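Local structure of fusolin (Anomala cuprea entomopoxvirus, 4YN1) at residues Leu172-Thr177 against Tyr196-Pro201; Val202-Thr207 against Phe233-Gly238. The protein forms the crystalline spindles that enhance the virulence of an insect poxvirus, and belongs to a lytic polysaccharide monooxygenase family, so that it probably acts on chitin. One frame throughout, in Å; residues are numbered along the deposited sequence.

Interaction 1 of 2, residues Leu172-Thr177 against Tyr196-Pro201; sequences LVFNST and YRMIVP. With NAG (2-acetamido-2-deoxy-beta-D-glucopyranose), chain B.
Phe174 lays its ring against Met198 and has more of its surface buried by the contact than any other residue. Met198 CB comes within 3.6 Å of Phe174 CZ, while its CG stands 4.0 Å above one ring face, displaced toward the rim. The chain then bends, and SD settles 4.6 Å from the ring centroid, 34° off the normal, an oblique Met-aromatic contact. Phenylalanine offers a broad polarisable surface, and the flexible thioether can bend to follow it. Ile199 O approaches the same ring obliquely, 3.6 Å from Phe174 CD2. Phe174 CG is anti to the backbone N (chi1 -179°). A second apolar point lies at Val173, whose CG2 meets Val200 CG1 at 3.6 Å.

Val173 and Phe174 can both turn toward strand 194-203 because they form a classic beta bulge opposite Val151. The two strands belong to different sheets, so side chains carry much of the contact, as between the layers of the beta-sandwich core of this family.

At the outer margin the packing thins. Pro201 lays CG and CD against Val173 O, each at 3.6 Å, and the Ile199 side chain points away. Asn175 takes no part in the packing; its ND2 is bonded covalently to C1 of an N-linked NAG, also hydrogen-bonded to Glu150 OE2 and the carbonyl Arg78 O.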
loop_
_atom_site.group_PDB
_atom_site.type_symbol
_atom_site.label_atom_id
_atom_site.label_comp_id
_atom_site.label_asym_id
_atom_site.label_seq_id
_atom_site.Cartn_x
_atom_site.Cartn_y
_atom_site.Cartn_z
ATOM N N LEU A 172 8.282 -12.442 -3.871
ATOM C CA LEU A 172 7.573 -13.094 -2.760
ATOM C C LEU A 172 8.473 -13.228 -1.553
ATOM O O LEU A 172 9.584 -13.733 -1.664
ATOM C CB LEU A 172 7.084 -14.475 -3.196
ATOM C CG LEU A 172 6.284 -15.268 -2.158
ATOM C CD1 LEU A 172 4.899 -14.659 -1.979
ATOM C CD2 LEU A 172 6.131 -16.720 -2.577
ATOM N N VAL A 173 8.011 -12.748 -0.396
ATOM C CA VAL A 173 8.754 -12.861 0.850
ATOM C C VAL A 173 8.054 -13.697 1.934
ATOM O O VAL A 173 8.709 -14.042 2.922
ATOM C CB VAL A 173 9.243 -11.495 1.391
ATOM C CG1 VAL A 173 10.118 -10.783 0.361
ATOM C CG2 VAL A 173 8.104 -10.589 1.871
ATOM N N PHE A 174 6.763 -13.975 1.783
ATOM C CA PHE A 174 5.989 -14.658 2.815
ATOM C C PHE A 174 4.805 -15.334 2.174
ATOM O O PHE A 174 4.160 -14.758 1.298
ATOM C CB PHE A 174 5.539 -13.610 3.858
ATOM C CG PHE A 174 4.737 -14.148 5.016
ATOM C CD1 PHE A 174 3.386 -14.413 4.881
ATOM C CD2 PHE A 174 5.347 -14.440 6.226
ATOM C CE1 PHE A 174 2.647 -14.911 5.961
ATOM C CE2 PHE A 174 4.609 -14.924 7.303
ATOM C CZ PHE A 174 3.263 -15.185 7.154
ATOM N N ASN A 175 4.512 -16.556 2.607
ATOM C CA ASN A 175 3.373 -17.275 2.096
ATOM C C ASN A 175 2.941 -18.262 3.162
ATOM O O ASN A 175 3.601 -19.286 3.331
ATOM C CB ASN A 175 3.720 -17.971 0.788
ATOM C CG ASN A 175 2.593 -18.764 0.182
ATOM O OD1 ASN A 175 1.452 -18.756 0.672
ATOM N ND2 ASN A 175 2.859 -19.428 -0.940
ATOM N N SER A 176 1.848 -17.970 3.875
ATOM C CA SER A 176 1.420 -18.845 4.974
ATOM C C SER A 176 -0.001 -18.570 5.411
ATOM O O SER A 176 -0.520 -17.458 5.268
ATOM C CB SER A 176 2.334 -18.623 6.187
ATOM O OG SER A 176 2.160 -19.611 7.189
ATOM N N THR A 177 -0.606 -19.577 6.039
ATOM C CA THR A 177 -1.866 -19.391 6.741
ATOM C C THR A 177 -1.391 -18.745 8.034
ATOM O O THR A 177 -0.243 -18.936 8.435
ATOM C CB THR A 177 -2.607 -20.732 6.969
ATOM O OG1 THR A 177 -1.696 -21.619 7.592
ATOM C CG2 THR A 177 -3.115 -21.325 5.704
ATOM N N TYR A 196 -4.664 -10.307 12.429
ATOM C CA TYR A 196 -3.707 -11.292 11.919
ATOM C C TYR A 196 -2.343 -10.626 11.963
ATOM O O TYR A 196 -2.145 -9.589 11.302
ATOM C CB TYR A 196 -3.995 -11.700 10.480
ATOM C CG TYR A 196 -5.300 -12.436 10.290
ATOM C CD1 TYR A 196 -5.411 -13.791 10.589
ATOM C CD2 TYR A 196 -6.436 -11.774 9.842
ATOM C CE1 TYR A 196 -6.616 -14.471 10.425
ATOM C CE2 TYR A 196 -7.641 -12.444 9.676
ATOM C CZ TYR A 196 -7.716 -13.802 9.932
ATOM O OH TYR A 196 -8.895 -14.455 9.737
ATOM N N ARG A 197 -1.436 -11.144 12.794
ATOM C CA ARG A 197 -0.082 -10.644 12.882
ATOM C C ARG A 197 0.844 -11.682 12.285
ATOM O O ARG A 197 0.667 -12.872 12.515
ATOM C CB ARG A 197 0.358 -10.298 14.310
ATOM C CG ARG A 197 -0.405 -9.111 14.907
ATOM C CD ARG A 197 0.223 -8.593 16.214
ATOM N NE ARG A 197 0.258 -9.648 17.218
ATOM C CZ ARG A 197 -0.661 -9.878 18.154
ATOM N NH1 ARG A 197 -1.693 -9.053 18.307
ATOM N NH2 ARG A 197 -0.547 -10.923 18.954
ATOM N N MET A 198 1.809 -11.251 11.494
ATOM C CA MET A 198 2.741 -12.196 10.860
ATOM C C MET A 198 4.110 -11.538 10.772
ATOM O O MET A 198 4.209 -10.332 10.549
ATOM C CB MET A 198 2.218 -12.661 9.472
ATOM C CG MET A 198 2.086 -11.554 8.454
ATOM S SD MET A 198 0.757 -11.682 7.271
ATOM C CE MET A 198 -0.661 -11.074 8.313
ATOM N N ILE A 199 5.162 -12.311 10.996
ATOM C CA ILE A 199 6.522 -11.796 10.911
ATOM C C ILE A 199 6.954 -11.909 9.477
ATOM O O ILE A 199 7.110 -13.018 8.966
ATOM C CB ILE A 199 7.538 -12.528 11.853
ATOM C CG1 ILE A 199 7.053 -12.533 13.334
ATOM C CG2 ILE A 199 8.933 -11.877 11.731
ATOM C CD1 ILE A 199 6.791 -11.231 13.890
ATOM N N VAL A 200 7.163 -10.760 8.836
ATOM C CA VAL A 200 7.551 -10.695 7.445
ATOM C C VAL A 200 9.052 -10.365 7.354
ATOM O O VAL A 200 9.450 -9.306 7.822
ATOM C CB VAL A 200 6.706 -9.648 6.682
ATOM C CG1 VAL A 200 7.135 -9.549 5.210
ATOM C CG2 VAL A 200 5.231 -10.005 6.748
ATOM N N PRO A 201 9.859 -11.228 6.711
ATOM C CA PRO A 201 11.304 -10.918 6.539
ATOM C C PRO A 201 11.474 -9.961 5.374
ATOM O O PRO A 201 11.454 -10.361 4.213
ATOM C CB PRO A 201 11.936 -12.291 6.257
ATOM C CG PRO A 201 10.844 -13.112 5.687
ATOM C CD PRO A 201 9.512 -12.531 6.115
HETATM C C1 NAG B . 1.872 -20.235 -1.595
HETATM C C2 NAG B . 2.132 -20.378 -3.091
HETATM C C3 NAG B . 1.044 -21.274 -3.685
HETATM C C4 NAG B . 0.998 -22.608 -2.953
HETATM C C5 NAG B . 0.845 -22.367 -1.453
HETATM C C6 NAG B . 0.891 -23.629 -0.618
HETATM C C7 NAG B . 3.063 -18.621 -4.512
HETATM C C8 NAG B . 2.897 -17.218 -5.020
HETATM N N2 NAG B . 2.104 -19.066 -3.712
HETATM O O3 NAG B . 1.273 -21.458 -5.082
HETATM O O4 NAG B . -0.113 -23.372 -3.404
HETATM O O5 NAG B . 1.932 -21.540 -1.009
HETATM O O6 NAG B . 2.091 -24.359 -0.848
HETATM O O7 NAG B . 4.018 -19.322 -4.830
#

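Interaction 2 of 2, residues Val202-Thr207 against Phe233-Gly238; sequences VPYRQT and FANRPG. With EDO (1,2-ethanediol), chain C.
Phe233 presents the edge of its ring to the backbone of 202-207 and has more surface buried here than any other residue. Pro203 O lies 3.5 Å from Phe233 CE2, and Arg205 O sits equally near CD2, both close to the ring plane, where the slightly positive C-H rim suits carbonyl oxygens. Val202 CG1 closes on Phe233 CZ at 3.8 Å, adding a purely apolar touch. Phe209 and Ile132 also pack on this ring, so a large hydrocarbon side chain fits the place.

Asn235 and Tyr204 make the polar half. The two side chains cross at about a right angle, with the ring and amide planes 69° apart, and Tyr204 OH donates to Asn235 OD1 over 2.6 Å, the donor tilted 16° from the carbonyl plane. Asparagine suits its place because its amide oxygen can accept from the phenol. In the crystal, O2 of a 1,2-ethanediol, probably from the crystallisation liquor, accepts from both Asn235 ND2 and Asn235 N.

One water joins the backbones, donating to Arg205 O and Thr207 O and accepting from Phe233 N at 2.8 Å. The ring rim of Phe233 thus meets carbonyl oxygens and one methyl group, and since the segments share no direct backbone hydrogen bond, it is the water that supplies the polar link between their main chains.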
loop_
_atom_site.group_PDB
_atom_site.type_symbol
_atom_site.label_atom_id
_atom_site.label_comp_id
_atom_site.label_asym_id
_atom_site.label_seq_id
_atom_site.Cartn_x
_atom_site.Cartn_y
_atom_site.Cartn_z
ATOM N N VAL A 202 11.598 -8.677 5.681
ATOM C CA VAL A 202 11.681 -7.663 4.635
ATOM C C VAL A 202 13.142 -7.500 4.234
ATOM O O VAL A 202 13.966 -7.224 5.109
ATOM C CB VAL A 202 11.065 -6.328 5.106
ATOM C CG1 VAL A 202 11.169 -5.268 4.006
ATOM C CG2 VAL A 202 9.606 -6.532 5.500
ATOM N N PRO A 203 13.477 -7.636 2.932
ATOM C CA PRO A 203 14.855 -7.437 2.507
ATOM C C PRO A 203 15.257 -5.975 2.656
ATOM O O PRO A 203 14.451 -5.045 2.474
ATOM C CB PRO A 203 14.831 -7.889 1.027
ATOM C CG PRO A 203 13.469 -7.627 0.572
ATOM C CD PRO A 203 12.618 -7.953 1.776
ATOM N N TYR A 204 16.494 -5.765 3.027
ATOM C CA TYR A 204 17.027 -4.427 3.151
ATOM C C TYR A 204 16.902 -3.666 1.831
ATOM O O TYR A 204 17.109 -4.221 0.761
ATOM C CB TYR A 204 18.498 -4.475 3.575
ATOM C CG TYR A 204 19.190 -3.133 3.537
ATOM C CD1 TYR A 204 19.745 -2.643 2.356
ATOM C CD2 TYR A 204 19.350 -2.378 4.689
ATOM C CE1 TYR A 204 20.367 -1.396 2.316
ATOM C CE2 TYR A 204 19.985 -1.138 4.659
ATOM C CZ TYR A 204 20.549 -0.683 3.488
ATOM O OH TYR A 204 21.131 0.560 3.481
ATOM N N ARG A 205 16.667 -2.367 1.955
ATOM C CA ARG A 205 16.592 -1.418 0.856
ATOM C C ARG A 205 17.182 -0.111 1.317
ATOM O O ARG A 205 16.993 0.251 2.472
ATOM C CB ARG A 205 15.118 -1.171 0.493
ATOM C CG ARG A 205 14.367 -2.382 -0.084
ATOM C CD ARG A 205 14.782 -2.627 -1.496
ATOM N NE ARG A 205 14.133 -3.791 -2.080
ATOM C CZ ARG A 205 14.606 -5.032 -2.067
ATOM N NH1 ARG A 205 15.750 -5.316 -1.440
ATOM N NH2 ARG A 205 13.948 -6.003 -2.686
ATOM N N GLN A 206 17.829 0.646 0.419
ATOM C CA GLN A 206 18.266 1.998 0.748
ATOM C C GLN A 206 17.392 2.989 -0.031
ATOM O O GLN A 206 17.761 4.154 -0.184
ATOM C CB GLN A 206 19.759 2.215 0.475
ATOM C CG GLN A 206 20.199 1.918 -0.938
ATOM C CD GLN A 206 21.465 2.659 -1.328
ATOM O OE1 GLN A 206 21.811 3.728 -0.807
ATOM N NE2 GLN A 206 22.117 2.162 -2.326
ATOM N N THR A 207 16.270 2.503 -0.606
ATOM C CA THR A 207 15.319 3.300 -1.343
ATOM C C THR A 207 13.933 3.094 -0.748
ATOM O O THR A 207 13.690 2.107 -0.070
ATOM C CB THR A 207 15.341 2.854 -2.816
ATOM O OG1 THR A 207 15.188 1.431 -2.849
ATOM C CG2 THR A 207 16.656 3.222 -3.509
ATOM N N PHE A 233 13.499 2.393 4.914
ATOM C CA PHE A 233 14.352 2.203 6.057
ATOM C C PHE A 233 15.158 3.460 6.297
ATOM O O PHE A 233 15.615 4.096 5.349
ATOM C CB PHE A 233 15.307 1.015 5.860
ATOM C CG PHE A 233 14.623 -0.318 5.841
ATOM C CD1 PHE A 233 13.994 -0.810 6.975
ATOM C CD2 PHE A 233 14.600 -1.093 4.688
ATOM C CE1 PHE A 233 13.364 -2.052 6.958
ATOM C CE2 PHE A 233 13.952 -2.325 4.670
ATOM C CZ PHE A 233 13.347 -2.799 5.807
ATOM N N ALA A 234 15.320 3.844 7.553
ATOM C CA ALA A 234 16.215 4.944 7.892
ATOM C C ALA A 234 17.541 4.331 8.367
ATOM O O ALA A 234 17.624 3.729 9.442
ATOM C CB ALA A 234 15.609 5.854 8.969
ATOM N N ASN A 235 18.590 4.489 7.550
ATOM C CA ASN A 235 19.925 3.991 7.883
ATOM C C ASN A 235 20.434 4.768 9.070
ATOM O O ASN A 235 20.168 5.966 9.174
ATOM C CB ASN A 235 20.878 4.099 6.699
ATOM C CG ASN A 235 20.627 3.017 5.668
ATOM O OD1 ASN A 235 21.176 1.922 5.729
ATOM N ND2 ASN A 235 19.742 3.259 4.745
ATOM N N ARG A 236 21.108 4.100 9.980
ATOM C CA ARG A 236 21.625 4.742 11.185
ATOM C C ARG A 236 22.791 5.651 10.775
ATOM O O ARG A 236 23.648 5.219 9.995
ATOM C CB ARG A 236 22.122 3.681 12.157
ATOM C CG ARG A 236 22.382 4.177 13.541
ATOM C CD ARG A 236 22.631 3.001 14.452
ATOM N NE ARG A 236 22.701 3.412 15.851
ATOM C CZ ARG A 236 22.914 2.588 16.871
ATOM N NH1 ARG A 236 23.084 1.285 16.661
ATOM N NH2 ARG A 236 22.962 3.058 18.112
ATOM N N PRO A 237 22.843 6.879 11.299
ATOM C CA PRO A 237 23.955 7.785 10.949
ATOM C C PRO A 237 25.249 7.450 11.667
ATOM O O PRO A 237 25.289 6.649 12.605
ATOM C CB PRO A 237 23.432 9.163 11.363
ATOM C CG PRO A 237 22.518 8.875 12.514
ATOM C CD PRO A 237 21.877 7.533 12.215
ATOM N N GLY A 238 26.331 8.047 11.179
ATOM C CA GLY A 238 27.652 7.892 11.760
ATOM C C GLY A 238 28.522 6.888 11.049
ATOM O O GLY A 238 28.115 6.315 10.032
HETATM C C1 EDO C . 16.993 5.873 3.123
HETATM O O1 EDO C . 17.117 4.465 3.107
HETATM C C2 EDO C . 18.279 6.496 3.729
HETATM O O2 EDO C . 18.496 6.005 5.056
HETATM O O HOH W 1 14.732 1.889 2.456
#

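In the fold
Strand 194-203 runs through both contacts, giving its 196-201 part to interaction 1 and its last residues to interaction 2, and the two meet where Val173 CG1 packs on Pro203 CD, 4.0 Å apart. Each is partly buried, with an apolar interior and a more exposed margin. Both bridge the two sheets, interaction 1 within the strands and interaction 2 at their ends. In interaction 1 the glycan on Asn175 lies outside the contact. In interaction 2 strands 194-203 and 223-234 give way to loops, and polar chemistry falls between the segments themselves. The aromatic rings differ likewise: Phe174 uses a face for methionine, Phe233 an edge for carbonyls.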